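Local coordinates for protein endoglucanase EG-II (Hypocrea jecorina, PDB 3QR3) that hydrolyses internal beta-1,4-glucosidic bonds of cellulose, as an endoglucanase of glycosyl hydrolase family 5 with a TIM-barrel catalytic domain, at residues Gln49-Val52 with Asn53-Met57; Trp315-Thr318 with Ser319-Ser323; Ala189-Phe192 with Ile193-Gly196; Ser243-Ala246 with Thr247-Arg250. All coordinates share one frame; numbering follows the deposited sequence.

In the fold
Each contact is local and closes only a short turn of its own. They follow one another along the chain, and none nests in or crosses another. Contact 1 comes first, at the end of helix 44-55, just before barrel strand 59-64. Contact 3 lies in the loop between strand 179-182 and helix 197-201. Contact 4 is on helix 238-251, which links strands 214-219 and 256-261. Contact 2 is last, where strand 315-316 turns into helix 319-325. Contacts 1 and 2 touch, tying the C-terminal part of the chain to helix 44-55. F192 and I193 pack on L245 and W248, tying the contact 3 loop to helix 238-251. Contacts 1 and 3 lie on opposite sides of the chain's centre.

Contact 1 of 4, residues Gln49-Val52 with Asn53-Met57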
ATOM      1  N   GLN A  49     -13.861  10.391   2.089  1.00 21.39           N
ATOM      2  CA  GLN A  49     -15.319  10.397   2.177  1.00 20.62           C
ATOM      3  C   GLN A  49     -15.937  10.519   0.780  1.00 20.23           C
ATOM      4  O   GLN A  49     -16.895   9.823   0.450  1.00 21.61           O
ATOM      5  CB  GLN A  49     -15.803  11.523   3.092  1.00 23.34           C
ATOM      6  CG  GLN A  49     -17.308  11.552   3.294  1.00 28.13           C
ATOM      7  CD  GLN A  49     -17.770  12.778   4.058  1.00 39.18           C
ATOM      8  OE1 GLN A  49     -18.721  12.715   4.835  1.00 45.69           O
ATOM      9  NE2 GLN A  49     -17.096  13.906   3.836  1.00 47.98           N
ATOM     10  N   HIS A  50     -15.375  11.402  -0.036  1.00 18.91           N
ATOM     11  CA  HIS A  50     -15.765  11.516  -1.437  1.00 23.01           C
ATOM     12  C   HIS A  50     -15.560  10.200  -2.198  1.00 18.50           C
ATOM     13  O   HIS A  50     -16.448   9.742  -2.916  1.00 21.34           O
ATOM     14  CB  HIS A  50     -14.979  12.645  -2.110  1.00 18.64           C
ATOM     15  CG  HIS A  50     -14.803  12.470  -3.585  1.00 19.95           C
ATOM     16  ND1 HIS A  50     -15.843  12.613  -4.483  1.00 23.88           N
ATOM     17  CD2 HIS A  50     -13.707  12.173  -4.323  1.00 21.02           C
ATOM     18  CE1 HIS A  50     -15.395  12.410  -5.709  1.00 22.47           C
ATOM     19  NE2 HIS A  50     -14.102  12.138  -5.640  1.00 25.70           N
ATOM     20  N   PHE A  51     -14.382   9.607  -2.055  1.00 19.77           N
ATOM     21  CA  PHE A  51     -14.070   8.358  -2.740  1.00 18.24           C
ATOM     22  C   PHE A  51     -15.057   7.253  -2.380  1.00 18.25           C
ATOM     23  O   PHE A  51     -15.470   6.482  -3.241  1.00 19.31           O
ATOM     24  CB  PHE A  51     -12.636   7.915  -2.427  1.00 19.57           C
ATOM     25  CG  PHE A  51     -11.588   8.678  -3.190  1.00 20.39           C
ATOM     26  CD1 PHE A  51     -11.715   8.868  -4.556  1.00 19.36           C
ATOM     27  CD2 PHE A  51     -10.470   9.190  -2.544  1.00 20.70           C
ATOM     28  CE1 PHE A  51     -10.747   9.559  -5.267  1.00 20.41           C
ATOM     29  CE2 PHE A  51      -9.498   9.878  -3.248  1.00 17.03           C
ATOM     30  CZ  PHE A  51      -9.639  10.067  -4.609  1.00 19.50           C
ATOM     31  N   VAL A  52     -15.441   7.187  -1.109  1.00 17.43           N
ATOM     32  CA  VAL A  52     -16.346   6.140  -0.650  1.00 19.49           C
ATOM     33  C   VAL A  52     -17.778   6.433  -1.101  1.00 25.80           C
ATOM     34  O   VAL A  52     -18.472   5.549  -1.608  1.00 24.43           O
ATOM     35  CB  VAL A  52     -16.308   5.971   0.892  1.00 21.61           C
ATOM     36  CG1 VAL A  52     -17.437   5.039   1.368  1.00 25.83           C
ATOM     37  CG2 VAL A  52     -14.949   5.437   1.340  1.00 20.09           C
ATOM     38  N   ASN A  53     -18.213   7.676  -0.927  1.00 22.65           N
ATOM     39  CA  ASN A  53     -19.606   8.038  -1.186  1.00 22.74           C
ATOM     40  C   ASN A  53     -19.949   8.168  -2.663  1.00 28.90           C
ATOM     41  O   ASN A  53     -21.038   7.780  -3.086  1.00 24.65           O
ATOM     42  CB  ASN A  53     -19.969   9.336  -0.464  1.00 20.67           C
ATOM     43  CG  ASN A  53     -20.090   9.146   1.020  1.00 24.92           C
ATOM     44  OD1 ASN A  53     -20.124   8.018   1.501  1.00 28.11           O
ATOM     45  ND2 ASN A  53     -20.159  10.246   1.761  1.00 30.86           N
ATOM     46  N   GLU A  54     -19.016   8.706  -3.441  1.00 21.04           N
ATOM     47  CA  GLU A  54     -19.271   9.001  -4.843  1.00 20.73           C
ATOM     48  C   GLU A  54     -18.632   7.987  -5.806  1.00 29.16           C
ATOM     49  O   GLU A  54     -19.158   7.735  -6.891  1.00 25.18           O
ATOM     50  CB  GLU A  54     -18.778  10.411  -5.152  1.00 27.86           C
ATOM     51  CG  GLU A  54     -19.103  10.911  -6.543  1.00 50.30           C
ATOM     52  CD  GLU A  54     -18.905  12.411  -6.660  1.00 65.66           C
ATOM     53  OE1 GLU A  54     -19.420  13.140  -5.781  1.00 64.74           O
ATOM     54  OE2 GLU A  54     -18.236  12.859  -7.621  1.00 65.09           O
ATOM     55  N   ASP A  55     -17.519   7.382  -5.398  1.00 19.51           N
ATOM     56  CA  ASP A  55     -16.719   6.559  -6.305  1.00 18.04           C
ATOM     57  C   ASP A  55     -16.684   5.083  -5.938  1.00 19.98           C
ATOM     58  O   ASP A  55     -15.898   4.322  -6.501  1.00 19.85           O
ATOM     59  CB  ASP A  55     -15.287   7.103  -6.375  1.00 20.81           C
ATOM     60  CG  ASP A  55     -15.209   8.410  -7.113  1.00 29.69           C
ATOM     61  OD1 ASP A  55     -16.194   8.740  -7.807  1.00 24.08           O
ATOM     62  OD2 ASP A  55     -14.173   9.103  -7.002  1.00 25.93           O
ATOM     63  N   GLY A  56     -17.524   4.685  -4.989  1.00 18.94           N
ATOM     64  CA  GLY A  56     -17.697   3.282  -4.659  1.00 21.86           C
ATOM     65  C   GLY A  56     -16.439   2.580  -4.175  1.00 23.10           C
ATOM     66  O   GLY A  56     -16.309   1.360  -4.300  1.00 19.97           O
ATOM     67  N   MET A  57     -15.514   3.342  -3.607  1.00 23.65           N
ATOM     68  CA  MET A  57     -14.262   2.764  -3.133  1.00 18.79           C
ATOM     69  C   MET A  57     -14.382   2.167  -1.742  1.00 21.33           C
ATOM     70  O   MET A  57     -15.123   2.669  -0.895  1.00 19.16           O
ATOM     71  CB  MET A  57     -13.149   3.804  -3.187  1.00 20.67           C
ATOM     72  CG  MET A  57     -12.739   4.098  -4.610  1.00 22.65           C
ATOM     73  SD  MET A  57     -11.510   5.389  -4.714  1.00 28.54           S
ATOM     74  CE  MET A  57     -11.327   5.452  -6.499  1.00 23.33           C
TER
HETATM   75  O   HOH W   1     -20.237   5.306  -4.032  0.63 21.83           O
HETATM   76  O   HOH W   2     -17.999   2.850  -1.352  1.00 24.59           O
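The last turn of helix 44-55 holds this contact, in which F51 meets D55 and M57, and H50 meets E54. M57 SD approaches the F51 ring obliquely, 4.2 Å from its centroid and 42° off the ring normal, a Met-aromatic contact. In both residues CG is anti to the carbonyl carbon (chi1 -77° in F51), which sets the side chains side by side, pointing the same way. D55 OD2 comes to the edge of the same ring, 3.5 Å from F51 CD1. The E54 carboxylate lies at the edge of the H50 ring, the two planes 87° apart; H50 CE1 is 3.5 Å from E54 OE2. H50 NE2 is hydrogen-bonded to D317 OD2, and W315 stacks on the ring. With an alanine at H50, D317 would probably lose this polar partner and W315 its stacking partner. In the TIM barrel this helix leads into strand 59-64, and F51 and V52 pack on F60 of that strand. G56, with positive phi, is the first residue to leave helical backbone angles. F51 O accepts a bond from M57 N at 3.2 Å and a weak one from D55 N. One water bridges V52 O (2.8 Å) and M57 O.

Contact 2 of 4, residues Trp315-Thr318 with Ser319-Ser323; sequences WTDT and SLVSS
The backbone comes out of strand 315-316 extended and enters helix 319-325 at T318, whose O accepts a bond from S322 N at 3.0 Å. T318 holds the N-cap position. Its OG1 does not bond to S319 N, because the angle is poor. Instead OG1 is hydrogen-bonded to N265 OD1, and N265 OD1 also accepts from L320 N. N265 thus serves the first turn of the helix from outside. With chi1 at 75°, T318 OG1 sits between its own backbone N and carbonyl carbon. That places it 3.6 Å from V321 CG2.

The D317 CB points toward the helix. The side chain crosses V321 at about a right angle, with D317 CG 3.8 Å from V321 CG1. D317 CB also rests 4.0 Å from S322 CB. D317 OD2 bonds to H50 NE2. D317 OD1 lies close to D55 OD2, and two carboxylates this near suggest that one may hold a proton. Further on, S319 O is gripped twice by S323. S323 N and S323 OG, each at 2.8 Å from S319 O, come from opposite faces of the carbonyl plane. The helix widens to a pi-type turn at 321-323.

T316 pairs through its backbone with T309 in a small antiparallel sheet. V321 packs on F51 and D55 of helix 44-55, while L320 packs on C269 and M273 of helix 267-281.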
ATOM      1  N   TRP A 315     -16.714  17.784  -5.020  1.00 37.38           N
ATOM      2  CA  TRP A 315     -15.429  17.262  -5.459  1.00 31.66           C
ATOM      3  C   TRP A 315     -15.496  16.862  -6.921  1.00 34.28           C
ATOM      4  O   TRP A 315     -16.518  16.363  -7.390  1.00 39.40           O
ATOM      5  CB  TRP A 315     -15.028  16.045  -4.637  1.00 33.98           C
ATOM      6  CG  TRP A 315     -14.872  16.297  -3.178  1.00 31.83           C
ATOM      7  CD1 TRP A 315     -15.853  16.247  -2.236  1.00 29.08           C
ATOM      8  CD2 TRP A 315     -13.657  16.614  -2.483  1.00 25.92           C
ATOM      9  NE1 TRP A 315     -15.329  16.519  -0.998  1.00 29.52           N
ATOM     10  CE2 TRP A 315     -13.982  16.745  -1.121  1.00 25.77           C
ATOM     11  CE3 TRP A 315     -12.330  16.801  -2.881  1.00 23.96           C
ATOM     12  CZ2 TRP A 315     -13.030  17.051  -0.151  1.00 24.13           C
ATOM     13  CZ3 TRP A 315     -11.379  17.101  -1.916  1.00 32.29           C
ATOM     14  CH2 TRP A 315     -11.737  17.228  -0.565  1.00 30.01           C
ATOM     15  N   THR A 316     -14.402  17.089  -7.638  1.00 27.65           N
ATOM     16  CA  THR A 316     -14.255  16.609  -9.005  1.00 28.00           C
ATOM     17  C   THR A 316     -13.007  15.735  -9.084  1.00 26.55           C
ATOM     18  O   THR A 316     -11.955  16.125  -8.581  1.00 25.35           O
ATOM     19  CB  THR A 316     -14.117  17.774  -9.995  1.00 33.08           C
ATOM     20  OG1 THR A 316     -15.145  18.733  -9.735  1.00 46.22           O
ATOM     21  CG2 THR A 316     -14.247  17.284 -11.429  1.00 36.01           C
ATOM     22  N   ASP A 317     -13.126  14.564  -9.711  1.00 23.89           N
ATOM     23  CA  ASP A 317     -12.013  13.613  -9.804  1.00 27.93           C
ATOM     24  C   ASP A 317     -11.113  13.908 -10.987  1.00 23.59           C
ATOM     25  O   ASP A 317     -11.530  14.571 -11.923  1.00 22.75           O
ATOM     26  CB  ASP A 317     -12.541  12.178  -9.929  1.00 19.76           C
ATOM     27  CG  ASP A 317     -13.055  11.640  -8.615  1.00 28.10           C
ATOM     28  OD1 ASP A 317     -14.170  11.074  -8.599  1.00 24.86           O
ATOM     29  OD2 ASP A 317     -12.348  11.799  -7.591  1.00 22.25           O
ATOM     30  N   THR A 318      -9.882  13.403 -10.953  1.00 20.25           N
ATOM     31  CA  THR A 318      -9.018  13.488 -12.124  1.00 21.89           C
ATOM     32  C   THR A 318      -9.595  12.566 -13.194  1.00 20.54           C
ATOM     33  O   THR A 318     -10.458  11.746 -12.906  1.00 19.45           O
ATOM     34  CB  THR A 318      -7.546  13.111 -11.797  1.00 19.60           C
ATOM     35  OG1 THR A 318      -7.424  11.690 -11.631  1.00 19.89           O
ATOM     36  CG2 THR A 318      -7.087  13.820 -10.533  1.00 17.78           C
ATOM     37  N   SER A 319      -9.136  12.700 -14.430  1.00 17.49           N
ATOM     38  CA  SER A 319      -9.714  11.910 -15.505  1.00 22.28           C
ATOM     39  C   SER A 319      -9.427  10.402 -15.368  1.00 19.26           C
ATOM     40  O   SER A 319     -10.281   9.568 -15.688  1.00 21.04           O
ATOM     41  CB  SER A 319      -9.282  12.446 -16.877  1.00 24.05           C
ATOM     42  OG  SER A 319      -7.876  12.446 -17.014  1.00 29.27           O
ATOM     43  N   LEU A 320      -8.248  10.043 -14.871  1.00 19.27           N
ATOM     44  CA  LEU A 320      -7.925   8.621 -14.737  1.00 19.24           C
ATOM     45  C   LEU A 320      -8.775   7.970 -13.648  1.00 21.21           C
ATOM     46  O   LEU A 320      -9.276   6.858 -13.819  1.00 23.55           O
ATOM     47  CB  LEU A 320      -6.431   8.402 -14.463  1.00 21.13           C
ATOM     48  CG  LEU A 320      -5.999   6.930 -14.535  1.00 23.59           C
ATOM     49  CD1 LEU A 320      -6.035   6.432 -15.965  1.00 23.12           C
ATOM     50  CD2 LEU A 320      -4.611   6.733 -13.968  1.00 20.43           C
ATOM     51  N   VAL A 321      -8.944   8.655 -12.522  1.00 23.07           N
ATOM     52  CA  VAL A 321      -9.794   8.127 -11.457  1.00 21.60           C
ATOM     53  C   VAL A 321     -11.236   7.985 -11.958  1.00 22.26           C
ATOM     54  O   VAL A 321     -11.837   6.904 -11.880  1.00 20.08           O
ATOM     55  CB  VAL A 321      -9.765   9.017 -10.211  1.00 21.34           C
ATOM     56  CG1 VAL A 321     -10.893   8.640  -9.252  1.00 17.56           C
ATOM     57  CG2 VAL A 321      -8.395   8.926  -9.511  1.00 17.55           C
ATOM     58  N   SER A 322     -11.772   9.083 -12.488  1.00 20.94           N
ATOM     59  CA  SER A 322     -13.149   9.125 -12.958  1.00 24.25           C
ATOM     60  C   SER A 322     -13.412   8.071 -14.028  1.00 24.68           C
ATOM     61  O   SER A 322     -14.417   7.360 -13.971  1.00 28.41           O
ATOM     62  CB  SER A 322     -13.482  10.518 -13.499  1.00 26.53           C
ATOM     63  OG  SER A 322     -14.752  10.520 -14.110  1.00 37.82           O
ATOM     64  N   SER A 323     -12.501   7.966 -14.995  1.00 24.44           N
ATOM     65  CA  SER A 323     -12.685   7.054 -16.123  1.00 22.10           C
ATOM     66  C   SER A 323     -12.345   5.588 -15.819  1.00 31.21           C
ATOM     67  O   SER A 323     -12.912   4.702 -16.438  1.00 24.01           O
ATOM     68  CB  SER A 323     -11.841   7.500 -17.327  1.00 22.30           C
ATOM     69  OG  SER A 323     -12.064   8.863 -17.667  1.00 30.92           O
TER

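Contact 3 of 4, residues Ala189-Phe192 with Ile193-Gly196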
ATOM      1  N   ALA A 189       4.813  -6.839  -9.956  1.00 16.39           N
ATOM      2  CA  ALA A 189       3.994  -7.986 -10.307  1.00 15.45           C
ATOM      3  C   ALA A 189       4.652  -8.785 -11.432  1.00 17.76           C
ATOM      4  O   ALA A 189       4.458  -9.990 -11.544  1.00 18.27           O
ATOM      5  CB  ALA A 189       2.572  -7.526 -10.715  1.00 13.14           C
ATOM      6  N   GLY A 190       5.422  -8.103 -12.273  1.00 19.26           N
ATOM      7  CA  GLY A 190       6.086  -8.759 -13.391  1.00 21.64           C
ATOM      8  C   GLY A 190       7.226  -9.684 -12.990  1.00 24.22           C
ATOM      9  O   GLY A 190       7.507 -10.670 -13.674  1.00 23.63           O
ATOM     10  N   ALA A 191       7.883  -9.379 -11.876  1.00 21.40           N
ATOM     11  CA  ALA A 191       9.053 -10.145 -11.441  1.00 19.18           C
ATOM     12  C   ALA A 191       8.738 -11.061 -10.261  1.00 18.69           C
ATOM     13  O   ALA A 191       9.604 -11.804  -9.802  1.00 18.44           O
ATOM     14  CB  ALA A 191      10.190  -9.201 -11.064  1.00 20.55           C
ATOM     15  N   PHE A 192       7.503 -10.990  -9.773  1.00 17.11           N
ATOM     16  CA  PHE A 192       7.136 -11.621  -8.510  1.00 20.18           C
ATOM     17  C   PHE A 192       7.428 -13.125  -8.487  1.00 21.43           C
ATOM     18  O   PHE A 192       7.926 -13.652  -7.491  1.00 21.02           O
ATOM     19  CB  PHE A 192       5.668 -11.334  -8.176  1.00 16.12           C
ATOM     20  CG  PHE A 192       5.240 -11.842  -6.830  1.00 20.19           C
ATOM     21  CD1 PHE A 192       5.740 -11.277  -5.669  1.00 22.89           C
ATOM     22  CD2 PHE A 192       4.331 -12.880  -6.726  1.00 22.72           C
ATOM     23  CE1 PHE A 192       5.349 -11.746  -4.430  1.00 23.75           C
ATOM     24  CE2 PHE A 192       3.933 -13.353  -5.489  1.00 20.70           C
ATOM     25  CZ  PHE A 192       4.441 -12.785  -4.340  1.00 20.62           C
ATOM     26  N   ILE A 193       7.141 -13.813  -9.584  1.00 18.32           N
ATOM     27  CA  ILE A 193       7.401 -15.252  -9.640  1.00 20.05           C
ATOM     28  C   ILE A 193       8.838 -15.526 -10.069  1.00 21.22           C
ATOM     29  O   ILE A 193       9.562 -16.279  -9.414  1.00 21.48           O
ATOM     30  CB  ILE A 193       6.421 -15.968 -10.597  1.00 23.02           C
ATOM     31  CG1 ILE A 193       4.991 -15.820 -10.078  1.00 21.81           C
ATOM     32  CG2 ILE A 193       6.792 -17.443 -10.757  1.00 24.33           C
ATOM     33  CD1 ILE A 193       3.925 -16.032 -11.147  1.00 24.55           C
ATOM     34  N   SER A 194       9.256 -14.899 -11.163  1.00 17.06           N
ATOM     35  CA  SER A 194      10.567 -15.182 -11.742  1.00 19.95           C
ATOM     36  C   SER A 194      11.748 -14.858 -10.815  1.00 24.22           C
ATOM     37  O   SER A 194      12.780 -15.509 -10.902  1.00 20.62           O
ATOM     38  CB  SER A 194      10.736 -14.468 -13.085  1.00 24.34           C
ATOM     39  OG  SER A 194      10.725 -13.059 -12.915  1.00 25.23           O
ATOM     40  N   ASP A 195      11.614 -13.859  -9.940  1.00 21.22           N
ATOM     41  CA  ASP A 195      12.719 -13.517  -9.031  1.00 21.66           C
ATOM     42  C   ASP A 195      12.702 -14.326  -7.735  1.00 19.23           C
ATOM     43  O   ASP A 195      13.513 -14.082  -6.834  1.00 17.69           O
ATOM     44  CB  ASP A 195      12.808 -12.001  -8.741  1.00 19.68           C
ATOM     45  CG  ASP A 195      11.752 -11.510  -7.740  1.00 26.97           C
ATOM     46  OD1 ASP A 195      11.024 -12.344  -7.148  1.00 20.06           O
ATOM     47  OD2 ASP A 195      11.657 -10.268  -7.549  1.00 25.63           O
ATOM     48  N   GLY A 196      11.775 -15.281  -7.643  1.00 18.74           N
ATOM     49  CA  GLY A 196      11.745 -16.204  -6.520  1.00 16.34           C
ATOM     50  C   GLY A 196      10.974 -15.734  -5.297  1.00 16.61           C
ATOM     51  O   GLY A 196      10.909 -16.441  -4.299  1.00 17.74           O
TER
HETATM   52  O   HOH W   3       7.340 -13.142 -12.521  1.00 23.00           O
HETATM   53  O   HOH W   4      10.196 -11.888 -15.254  0.91 35.88           O
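A191 and D195 make the one direct hydrogen bond between 189-192 and 193-196: D195 N donates to A191 O at 2.9 Å, with an N-H...O angle of 158°. A type I beta turn from I193 to G196 follows, closed by G196 N on I193 O at 3.0 Å. G196 is the N-cap of helix 197-201. Its phi is 87°, and a side chain there would run into the carbonyl O of D195.

Water makes a second link. One molecule donates to G190 O at 2.7 Å and accepts from S194 N. Another is 2.7 Å from S194 OG, with a weak bond to G190 O.

The apolar contacts reach out to the fold around. F192 packs between strand 214-219 (F216, V218) and helices 197-201 and 238-251. I193 packs on A198 and W248 of the same two helices.

The D195 carboxylate meets other acceptors. The D195 chi1 of 77° brings it back beside the carbonyls of A191 and F192. D195 OD1 then lies 3.1 Å from A191 O and 3.4 Å from F192 O, while D195 OD2 is 4.0 Å from A191 CB. D195 OD1 accepts from S197 OG, and D195 OD2 lies close to the D185 carboxylate. Carbonyl oxygens and a second carboxylate so near would probably make a proton on D195 easier to hold, and the S197 bond may offset part of this.

Contact 4 of 4, residues Ser243-Ala246 with Thr247-Arg250. With SO4 (sulfate ion), chain K.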
ATOM      1  N   SER A 243      -1.558 -11.934 -16.230  1.00 19.99           N
ATOM      2  CA  SER A 243      -2.029 -13.241 -16.701  1.00 23.83           C
ATOM      3  C   SER A 243      -1.215 -14.385 -16.068  1.00 22.62           C
ATOM      4  O   SER A 243      -1.787 -15.268 -15.422  1.00 22.42           O
ATOM      5  CB  SER A 243      -2.043 -13.330 -18.239  1.00 18.78           C
ATOM      6  OG  SER A 243      -2.489 -14.620 -18.668  1.00 27.68           O
ATOM      7  N   PRO A 244       0.123 -14.364 -16.226  1.00 23.75           N
ATOM      8  CA  PRO A 244       0.947 -15.397 -15.581  1.00 22.52           C
ATOM      9  C   PRO A 244       0.735 -15.427 -14.070  1.00 23.79           C
ATOM     10  O   PRO A 244       0.756 -16.498 -13.464  1.00 20.81           O
ATOM     11  CB  PRO A 244       2.379 -14.952 -15.876  1.00 26.14           C
ATOM     12  CG  PRO A 244       2.285 -14.048 -17.041  1.00 26.99           C
ATOM     13  CD  PRO A 244       0.923 -13.432 -17.035  1.00 24.87           C
ATOM     14  N   LEU A 245       0.549 -14.265 -13.452  1.00 18.35           N
ATOM     15  CA  LEU A 245       0.350 -14.238 -12.006  1.00 19.74           C
ATOM     16  C   LEU A 245      -0.992 -14.870 -11.626  1.00 17.77           C
ATOM     17  O   LEU A 245      -1.071 -15.652 -10.685  1.00 18.77           O
ATOM     18  CB  LEU A 245       0.458 -12.809 -11.457  1.00 21.26           C
ATOM     19  CG  LEU A 245       0.303 -12.647  -9.944  1.00 20.64           C
ATOM     20  CD1 LEU A 245       1.235 -13.604  -9.181  1.00 19.53           C
ATOM     21  CD2 LEU A 245       0.575 -11.202  -9.546  1.00 16.67           C
ATOM     22  N   ALA A 246      -2.051 -14.526 -12.357  1.00 19.48           N
ATOM     23  CA  ALA A 246      -3.369 -15.109 -12.096  1.00 16.46           C
ATOM     24  C   ALA A 246      -3.320 -16.640 -12.124  1.00 19.05           C
ATOM     25  O   ALA A 246      -3.861 -17.313 -11.239  1.00 18.80           O
ATOM     26  CB  ALA A 246      -4.405 -14.591 -13.107  1.00 18.41           C
ATOM     27  N   THR A 247      -2.681 -17.178 -13.156  1.00 17.76           N
ATOM     28  CA  THR A 247      -2.542 -18.621 -13.316  1.00 24.06           C
ATOM     29  C   THR A 247      -1.848 -19.230 -12.111  1.00 25.10           C
ATOM     30  O   THR A 247      -2.328 -20.212 -11.536  1.00 25.29           O
ATOM     31  CB  THR A 247      -1.725 -18.953 -14.574  1.00 26.43           C
ATOM     32  OG1 THR A 247      -2.402 -18.424 -15.722  1.00 29.67           O
ATOM     33  CG2 THR A 247      -1.551 -20.477 -14.731  1.00 25.76           C
ATOM     34  N   TRP A 248      -0.715 -18.637 -11.735  1.00 22.98           N
ATOM     35  CA  TRP A 248       0.052 -19.098 -10.584  1.00 21.07           C
ATOM     36  C   TRP A 248      -0.776 -19.040  -9.294  1.00 22.20           C
ATOM     37  O   TRP A 248      -0.839 -20.008  -8.533  1.00 20.36           O
ATOM     38  CB  TRP A 248       1.342 -18.283 -10.426  1.00 22.30           C
ATOM     39  CG  TRP A 248       2.187 -18.790  -9.302  1.00 21.60           C
ATOM     40  CD1 TRP A 248       3.100 -19.801  -9.358  1.00 30.26           C
ATOM     41  CD2 TRP A 248       2.173 -18.335  -7.944  1.00 19.72           C
ATOM     42  NE1 TRP A 248       3.662 -20.000  -8.122  1.00 26.44           N
ATOM     43  CE2 TRP A 248       3.110 -19.113  -7.235  1.00 25.01           C
ATOM     44  CE3 TRP A 248       1.464 -17.342  -7.259  1.00 19.83           C
ATOM     45  CZ2 TRP A 248       3.358 -18.930  -5.874  1.00 23.85           C
ATOM     46  CZ3 TRP A 248       1.711 -17.163  -5.906  1.00 20.96           C
ATOM     47  CH2 TRP A 248       2.653 -17.952  -5.230  1.00 23.27           C
ATOM     48  N   LEU A 249      -1.417 -17.903  -9.061  1.00 13.39           N
ATOM     49  CA  LEU A 249      -2.256 -17.736  -7.886  1.00 17.69           C
ATOM     50  C   LEU A 249      -3.358 -18.779  -7.833  1.00 21.03           C
ATOM     51  O   LEU A 249      -3.665 -19.330  -6.773  1.00 19.34           O
ATOM     52  CB  LEU A 249      -2.888 -16.343  -7.888  1.00 15.99           C
ATOM     53  CG  LEU A 249      -1.939 -15.171  -7.595  1.00 19.58           C
ATOM     54  CD1 LEU A 249      -2.644 -13.846  -7.838  1.00 15.04           C
ATOM     55  CD2 LEU A 249      -1.410 -15.251  -6.166  1.00 13.66           C
ATOM     56  N   ARG A 250      -3.975 -19.031  -8.983  1.00 21.92           N
ATOM     57  CA  ARG A 250      -5.164 -19.865  -9.019  1.00 19.12           C
ATOM     58  C   ARG A 250      -4.787 -21.321  -8.777  1.00 20.89           C
ATOM     59  O   ARG A 250      -5.467 -22.035  -8.037  1.00 22.58           O
ATOM     60  CB  ARG A 250      -5.897 -19.695 -10.357  1.00 18.93           C
ATOM     61  CG  ARG A 250      -7.281 -20.316 -10.390  1.00 25.93           C
ATOM     62  CD  ARG A 250      -8.045 -19.949 -11.670  1.00 22.70           C
ATOM     63  NE  ARG A 250      -8.434 -18.543 -11.666  1.00 22.38           N
ATOM     64  CZ  ARG A 250      -8.005 -17.638 -12.542  1.00 26.08           C
ATOM     65  NH1 ARG A 250      -7.185 -18.002 -13.521  1.00 20.56           N
ATOM     66  NH2 ARG A 250      -8.409 -16.369 -12.446  1.00 21.48           N
TER
HETATM   67  S   SO4 K 348       5.786 -22.151  -5.553  0.24 30.90           S
HETATM   68  O1  SO4 K 348       6.333 -20.883  -5.104  0.16 28.10           O
HETATM   69  O2  SO4 K 348       6.782 -23.199  -5.356  0.82 47.50           O
HETATM   70  O3  SO4 K 348       4.587 -22.451  -4.765  1.00 46.74           O
HETATM   71  O4  SO4 K 348       5.466 -22.041  -6.977  0.92 31.78           O
HETATM   72  O   HOH W   5      -4.152 -16.379 -16.771  1.00 27.03           O
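The W248 indole meets L245 obliquely, W248 CE3 being 4.2 Å from L245 CD1, and has a sulfate ion at its edge, the sulfur in the ring plane. W248 CG lies anti to the backbone N (chi1 -177°), carrying the indole out to the sulfate. W248 NE1 donates to sulfate O4 at 3.0 Å, with an N-H...O angle of 163°. The sulfate probably comes from the crystallisation liquor. F216 meets the indole with the planes well inclined, and I193 packs on the same side chain. A246 O lies over one face of the R250 guanidinium, 4.1 Å above the plane and toward the rim. The guanidinium charge is balanced by a salt bridge from R250 NE to D285 OD2, and R250 NH2 bonds to N283.

Helix 238-251 is the helix of a beta-alpha-beta unit of the TIM barrel, between strands 214-219 and 256-261. A serine in place of W248 would probably leave a gap beside L245, I193 and F216, and the sulfate without its indole donor. L249 packs on L245, with L249 CD1 3.8 Å from L245 CG, and both touch Y287 of strand 287-296. Backbone bonds four residues apart run through the turn, with L249 N 2.8 Å from L245 O. The helix is kinked at P244, whose N has no bond to the turn before. A water joins S243 O, S243 OG and T247 OG1.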